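Local structure of DUF1116 domain-containing protein (Enterococcus faecalis, 3CLQ) at residues Ser132-Lys137 with Gly227-Phe232; Asp306-Glu311 with Pro381-Ala386. The protein is of unknown function but belongs to the AllG family, named after an oxamate carbamoyltransferase subunit, and so may take part in carbamoyl transfer. One frame throughout, in Å; residues are numbered along the deposited sequence.

Contact 1 of 2, residues Ser132-Lys137 with Gly227-Phe232; sequences SEQLAK and GSSDYF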
loop_
_atom_site.group_PDB
_atom_site.type_symbol
_atom_site.label_atom_id
_atom_site.label_comp_id
_atom_site.label_asym_id
_atom_site.label_seq_id
_atom_site.Cartn_x
_atom_site.Cartn_y
_atom_site.Cartn_z
ATOM N N SER B 132 13.732 11.547 -7.091
ATOM C CA SER B 132 14.247 10.308 -7.620
ATOM C C SER B 132 14.328 10.393 -9.140
ATOM O O SER B 132 13.325 10.609 -9.822
ATOM C CB SER B 132 13.329 9.153 -7.212
ATOM O OG SER B 132 13.491 8.030 -8.062
ATOM N N GLU B 133 15.528 10.251 -9.675
ATOM C CA GLU B 133 15.666 9.808 -11.053
ATOM C C GLU B 133 15.171 8.404 -10.847
ATOM O O GLU B 133 15.063 7.984 -9.693
ATOM C CB GLU B 133 17.129 9.835 -11.413
ATOM C CG GLU B 133 17.806 11.074 -10.867
ATOM C CD GLU B 133 19.313 10.938 -10.800
ATOM O OE1 GLU B 133 19.826 10.771 -9.667
ATOM O OE2 GLU B 133 19.978 10.996 -11.872
ATOM N N GLN B 134 14.791 7.645 -11.857
ATOM C CA GLN B 134 14.065 6.435 -11.412
ATOM C C GLN B 134 14.736 5.113 -11.735
ATOM O O GLN B 134 14.263 4.059 -11.326
ATOM C CB GLN B 134 12.591 6.458 -11.850
ATOM C CG GLN B 134 11.687 7.356 -11.000
ATOM C CD GLN B 134 10.896 6.584 -9.921
ATOM O OE1 GLN B 134 9.844 5.986 -10.193
ATOM N NE2 GLN B 134 11.411 6.598 -8.697
ATOM N N LEU B 135 15.846 5.167 -12.460
ATOM C CA LEU B 135 16.488 3.942 -12.923
ATOM C C LEU B 135 17.567 3.421 -11.950
ATOM O O LEU B 135 17.734 3.958 -10.842
ATOM C CB LEU B 135 17.047 4.131 -14.352
ATOM C CG LEU B 135 16.146 3.751 -15.550
ATOM C CD1 LEU B 135 16.172 2.225 -15.853
ATOM C CD2 LEU B 135 14.695 4.264 -15.403
ATOM N N ALA B 136 18.261 2.357 -12.369
ATOM C CA ALA B 136 19.421 1.840 -11.653
ATOM C C ALA B 136 20.699 2.567 -12.122
ATOM O O ALA B 136 21.596 2.832 -11.317
ATOM C CB ALA B 136 19.540 0.348 -11.843
ATOM N N LYS B 137 20.781 2.898 -13.414
ATOM C CA LYS B 137 21.892 3.722 -13.922
ATOM C C LYS B 137 21.548 5.189 -13.648
ATOM O O LYS B 137 20.810 5.826 -14.405
ATOM C CB LYS B 137 22.149 3.488 -15.420
ATOM C CG LYS B 137 23.573 3.834 -15.852
ATOM C CD LYS B 137 23.649 4.571 -17.211
ATOM C CE LYS B 137 23.983 3.645 -18.408
ATOM N NZ LYS B 137 22.823 2.823 -18.892
ATOM N N GLY B 227 6.134 4.929 -12.718
ATOM C CA GLY B 227 6.043 3.528 -12.328
ATOM C C GLY B 227 7.200 2.669 -12.832
ATOM O O GLY B 227 7.102 1.438 -12.879
ATOM N N SER B 228 8.300 3.294 -13.231
ATOM C CA SER B 228 9.434 2.511 -13.687
ATOM C C SER B 228 10.197 1.983 -12.468
ATOM O O SER B 228 11.016 1.070 -12.549
ATOM C CB SER B 228 10.339 3.345 -14.601
ATOM O OG SER B 228 10.790 4.503 -13.923
ATOM N N SER B 229 9.902 2.556 -11.321
ATOM C CA SER B 229 10.615 2.178 -10.142
ATOM C C SER B 229 9.711 2.486 -8.984
ATOM O O SER B 229 8.908 3.401 -9.050
ATOM C CB SER B 229 11.913 2.981 -10.061
ATOM O OG SER B 229 12.373 3.124 -8.732
ATOM N N ASP B 230 9.848 1.735 -7.910
ATOM C CA ASP B 230 9.007 2.002 -6.759
ATOM C C ASP B 230 9.650 2.997 -5.793
ATOM O O ASP B 230 9.196 3.144 -4.682
ATOM C CB ASP B 230 8.571 0.705 -6.071
ATOM C CG ASP B 230 9.717 -0.021 -5.419
ATOM O OD1 ASP B 230 9.473 -1.090 -4.771
ATOM O OD2 ASP B 230 10.858 0.480 -5.547
ATOM N N TYR B 231 10.672 3.711 -6.241
ATOM C CA TYR B 231 11.414 4.575 -5.347
ATOM C C TYR B 231 11.002 6.045 -5.353
ATOM O O TYR B 231 11.590 6.863 -4.663
ATOM C CB TYR B 231 12.915 4.494 -5.674
ATOM C CG TYR B 231 13.787 5.184 -4.646
ATOM C CD1 TYR B 231 13.833 4.726 -3.319
ATOM C CD2 TYR B 231 14.544 6.298 -4.992
ATOM C CE1 TYR B 231 14.627 5.356 -2.360
ATOM C CE2 TYR B 231 15.352 6.955 -4.036
ATOM C CZ TYR B 231 15.389 6.474 -2.723
ATOM O OH TYR B 231 16.174 7.115 -1.789
ATOM N N PHE B 232 10.008 6.405 -6.139
ATOM C CA PHE B 232 9.681 7.826 -6.266
ATOM C C PHE B 232 9.412 8.620 -4.960
ATOM O O PHE B 232 9.736 9.786 -4.882
ATOM C CB PHE B 232 8.521 8.035 -7.242
ATOM C CG PHE B 232 8.267 9.460 -7.515
ATOM C CD1 PHE B 232 9.198 10.207 -8.254
ATOM C CD2 PHE B 232 7.172 10.101 -6.960
ATOM C CE1 PHE B 232 9.013 11.564 -8.486
ATOM C CE2 PHE B 232 6.968 11.455 -7.189
ATOM C CZ PHE B 232 7.899 12.196 -7.958
#

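Contact 2 of 2, residues Asp306-Glu311 with Pro381-Ala386; sequences DSAITE and PVINTA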
loop_
_atom_site.group_PDB
_atom_site.type_symbol
_atom_site.label_atom_id
_atom_site.label_comp_id
_atom_site.label_asym_id
_atom_site.label_seq_id
_atom_site.Cartn_x
_atom_site.Cartn_y
_atom_site.Cartn_z
ATOM N N ASP B 306 21.839 10.582 2.967
ATOM C CA ASP B 306 21.169 11.251 4.066
ATOM C C ASP B 306 19.948 10.465 4.559
ATOM O O ASP B 306 19.262 10.872 5.500
ATOM C CB ASP B 306 20.799 12.677 3.681
ATOM C CG ASP B 306 21.995 13.604 3.662
ATOM O OD1 ASP B 306 21.954 14.575 2.878
ATOM O OD2 ASP B 306 22.986 13.370 4.408
ATOM N N SER B 307 19.716 9.309 3.942
ATOM C CA SER B 307 18.496 8.544 4.161
ATOM C C SER B 307 18.331 8.092 5.591
ATOM O O SER B 307 17.280 7.593 5.948
ATOM C CB SER B 307 18.469 7.321 3.244
ATOM O OG SER B 307 19.741 6.688 3.237
ATOM N N ALA B 308 19.368 8.243 6.398
ATOM C CA ALA B 308 19.345 7.757 7.763
ATOM C C ALA B 308 18.588 8.723 8.656
ATOM O O ALA B 308 18.470 8.506 9.854
ATOM C CB ALA B 308 20.766 7.569 8.274
ATOM N N ILE B 309 18.076 9.799 8.074
ATOM C CA ILE B 309 17.310 10.768 8.841
ATOM C C ILE B 309 16.011 10.061 9.205
ATOM O O ILE B 309 15.338 10.346 10.189
ATOM C CB ILE B 309 17.019 12.035 8.003
ATOM C CG1 ILE B 309 16.416 13.127 8.881
ATOM C CG2 ILE B 309 16.146 11.721 6.769
ATOM C CD1 ILE B 309 17.454 13.902 9.638
ATOM N N THR B 310 15.683 9.131 8.345
ATOM C CA THR B 310 14.567 8.254 8.480
ATOM C C THR B 310 14.554 7.477 9.827
ATOM O O THR B 310 13.598 7.545 10.593
ATOM C CB THR B 310 14.604 7.343 7.233
ATOM O OG1 THR B 310 13.979 8.041 6.135
ATOM C CG2 THR B 310 13.941 6.052 7.465
ATOM N N GLU B 311 15.610 6.744 10.123
ATOM C CA GLU B 311 15.691 6.135 11.427
ATOM C C GLU B 311 15.888 7.172 12.525
ATOM O O GLU B 311 15.521 6.911 13.684
ATOM C CB GLU B 311 16.778 5.069 11.460
ATOM C CG GLU B 311 17.515 4.978 10.142
ATOM C CD GLU B 311 17.141 3.736 9.353
ATOM O OE1 GLU B 311 16.800 2.716 9.987
ATOM O OE2 GLU B 311 17.211 3.769 8.101
ATOM N N PRO B 381 21.950 2.796 17.482
ATOM C CA PRO B 381 20.922 2.824 16.454
ATOM C C PRO B 381 21.194 1.787 15.377
ATOM O O PRO B 381 22.313 1.644 14.912
ATOM C CB PRO B 381 21.085 4.216 15.860
ATOM C CG PRO B 381 21.508 5.021 16.990
ATOM C CD PRO B 381 22.458 4.146 17.759
ATOM N N VAL B 382 20.169 1.045 15.009
ATOM C CA VAL B 382 20.275 0.106 13.915
ATOM C C VAL B 382 19.751 0.820 12.694
ATOM O O VAL B 382 18.680 1.410 12.745
ATOM C CB VAL B 382 19.371 -1.110 14.157
ATOM C CG1 VAL B 382 17.896 -0.751 13.880
ATOM C CG2 VAL B 382 19.799 -2.252 13.290
ATOM N N ILE B 383 20.492 0.799 11.597
ATOM C CA ILE B 383 19.938 1.343 10.369
ATOM C C ILE B 383 20.008 0.339 9.231
ATOM O O ILE B 383 21.011 -0.326 9.045
ATOM C CB ILE B 383 20.550 2.694 9.998
ATOM C CG1 ILE B 383 20.970 2.713 8.550
ATOM C CG2 ILE B 383 21.763 3.030 10.844
ATOM C CD1 ILE B 383 21.712 3.957 8.240
ATOM N N ASN B 384 18.911 0.188 8.505
ATOM C CA ASN B 384 18.892 -0.679 7.337
ATOM C C ASN B 384 19.032 0.227 6.130
ATOM O O ASN B 384 18.326 1.230 6.010
ATOM C CB ASN B 384 17.566 -1.450 7.242
ATOM C CG ASN B 384 17.453 -2.634 8.245
ATOM O OD1 ASN B 384 16.327 -3.012 8.646
ATOM N ND2 ASN B 384 18.591 -3.242 8.611
ATOM N N THR B 385 19.938 -0.110 5.232
ATOM C CA THR B 385 20.222 0.753 4.100
ATOM C C THR B 385 20.694 -0.092 2.926
ATOM O O THR B 385 21.048 -1.274 3.096
ATOM C CB THR B 385 21.302 1.799 4.461
ATOM O OG1 THR B 385 21.834 2.368 3.263
ATOM C CG2 THR B 385 22.461 1.156 5.205
ATOM N N ALA B 386 20.685 0.504 1.735
ATOM C CA ALA B 386 21.191 -0.170 0.544
ATOM C C ALA B 386 22.715 -0.252 0.566
ATOM O O ALA B 386 23.379 0.692 1.008
ATOM C CB ALA B 386 20.726 0.558 -0.716
#

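Contact 1 of 2, residues Ser132-Lys137 with Gly227-Phe232
Close packing around Gln134 joins two irregular loops, 132-137 and 227-232. The CG of Gln134 stands beside the backbone N and anti to the carbonyl carbon (chi1 -78°), and a bend at chi2 (-98°) turns the amide group along the other loop. CB of Gln134 meets Ser228 OG at 3.4 Å, CD of Gln134 lies 3.7 Å from Ser229 CB, and the amide as a whole continues past Ser229 to the backbone of Tyr231 and Phe232. Farther out, a methyl of Leu135, CD2, comes within 4.2 Å of Ser228 OG.

Two aromatic residues take up the other end. Ser132 OG approaches the edge of the Tyr231 ring near its plane, 3.7 Å from CD2, while Ser132 CB rests 4.0 Å from Phe232 CA. Phe232 itself continues onto Leu201 and Leu226 of the neighbouring helices.

Hydrogen bonding shapes the 227-232 loop as it leaves helix 216-226. Ser229 OG, anti to its own backbone N, accepts from Tyr231 N at 3.1 Å (150° at the hydrogen), forming an ST turn. Ser228 OG bonds back to Phe225 O in that helix, and Tyr231 OH pairs with Ser104 OG.

The contact is thus made by uncharged polar side chains and two aromatic residues, and these three hydrogen bonds shape the 227-232 loop without crossing to 132-137. The turn sets the backbone of Tyr231 and Phe232 against Ser132 and Gln134, joining the loop after strand 126-130 to the connection between helices 216-226 and 234-247.

Contact 2 of 2, residues Asp306-Glu311 with Pro381-Ala386
The carboxylate of Glu311 lies flat against Ile383: one face is covered by Ile383 CB, almost directly above Glu311 CD at 3.6 Å. Ile383 CA is near Glu311 OE1 at 3.4 Å. On that same side two strand carbonyls flank the group obliquely, Val382 O 3.6 Å from OE1 and Asn384 O 3.5 Å from OE2 of Glu311. The latter are two acceptors and do not bond; Asn384 O receives Asn192 ND2 instead. Glu311 OE1 accepts from Gly317 N and OE2 takes a weak bond from His191 ND1, so both oxygens of this buried group have partners. The nearby carbonyls would tend to raise its proton affinity, and the donors may offset this.

Glu311 reaches this place with CG nearly eclipsing the backbone N (chi1 2°) and a bend at chi2 (-107°), its chain crossing that of Ile383 at about a right angle. From CB the CG1 branch of Ile383 runs past OE2 of Glu311, and its CD1 meets Ala308 CB at 3.7 Å. Both Ala308 and Ile383 also touch Arg262 of strand 257-263.

Ahead of the short helix 309-313, a type I beta turn from Asp306 to Ile309, closed by Ile309 N to Asp306 O at 3.0 Å, presents Ala308 to the strand. The whole is a turn and helix start packed in the protein core against the first strand of the antiparallel beta-hairpin 383-388/396-402.

How the contacts relate
The two contacts come in series along the chain, contact 1 closing before contact 2 opens. Their centres are 19 Å apart and their nearest atoms about 6 Å, without touching. Contact 1 lies toward the periphery, 16 Å from the centre of the chain, and contact 2 in the interior, 8 Å from it. Helix 234-247 connects the two regions: it follows the 227-232 loop of contact 1, and its Met238 packs on Ser307 and Ile309 of contact 2. Adjacent residues form a second bridge, since Ser104 bonds to Tyr231 and Gly103 to Asp306. Contact 1 thus lies at the partly buried edge and contact 2 in the core, linked through helix 234-247 and Gly103-Ser104.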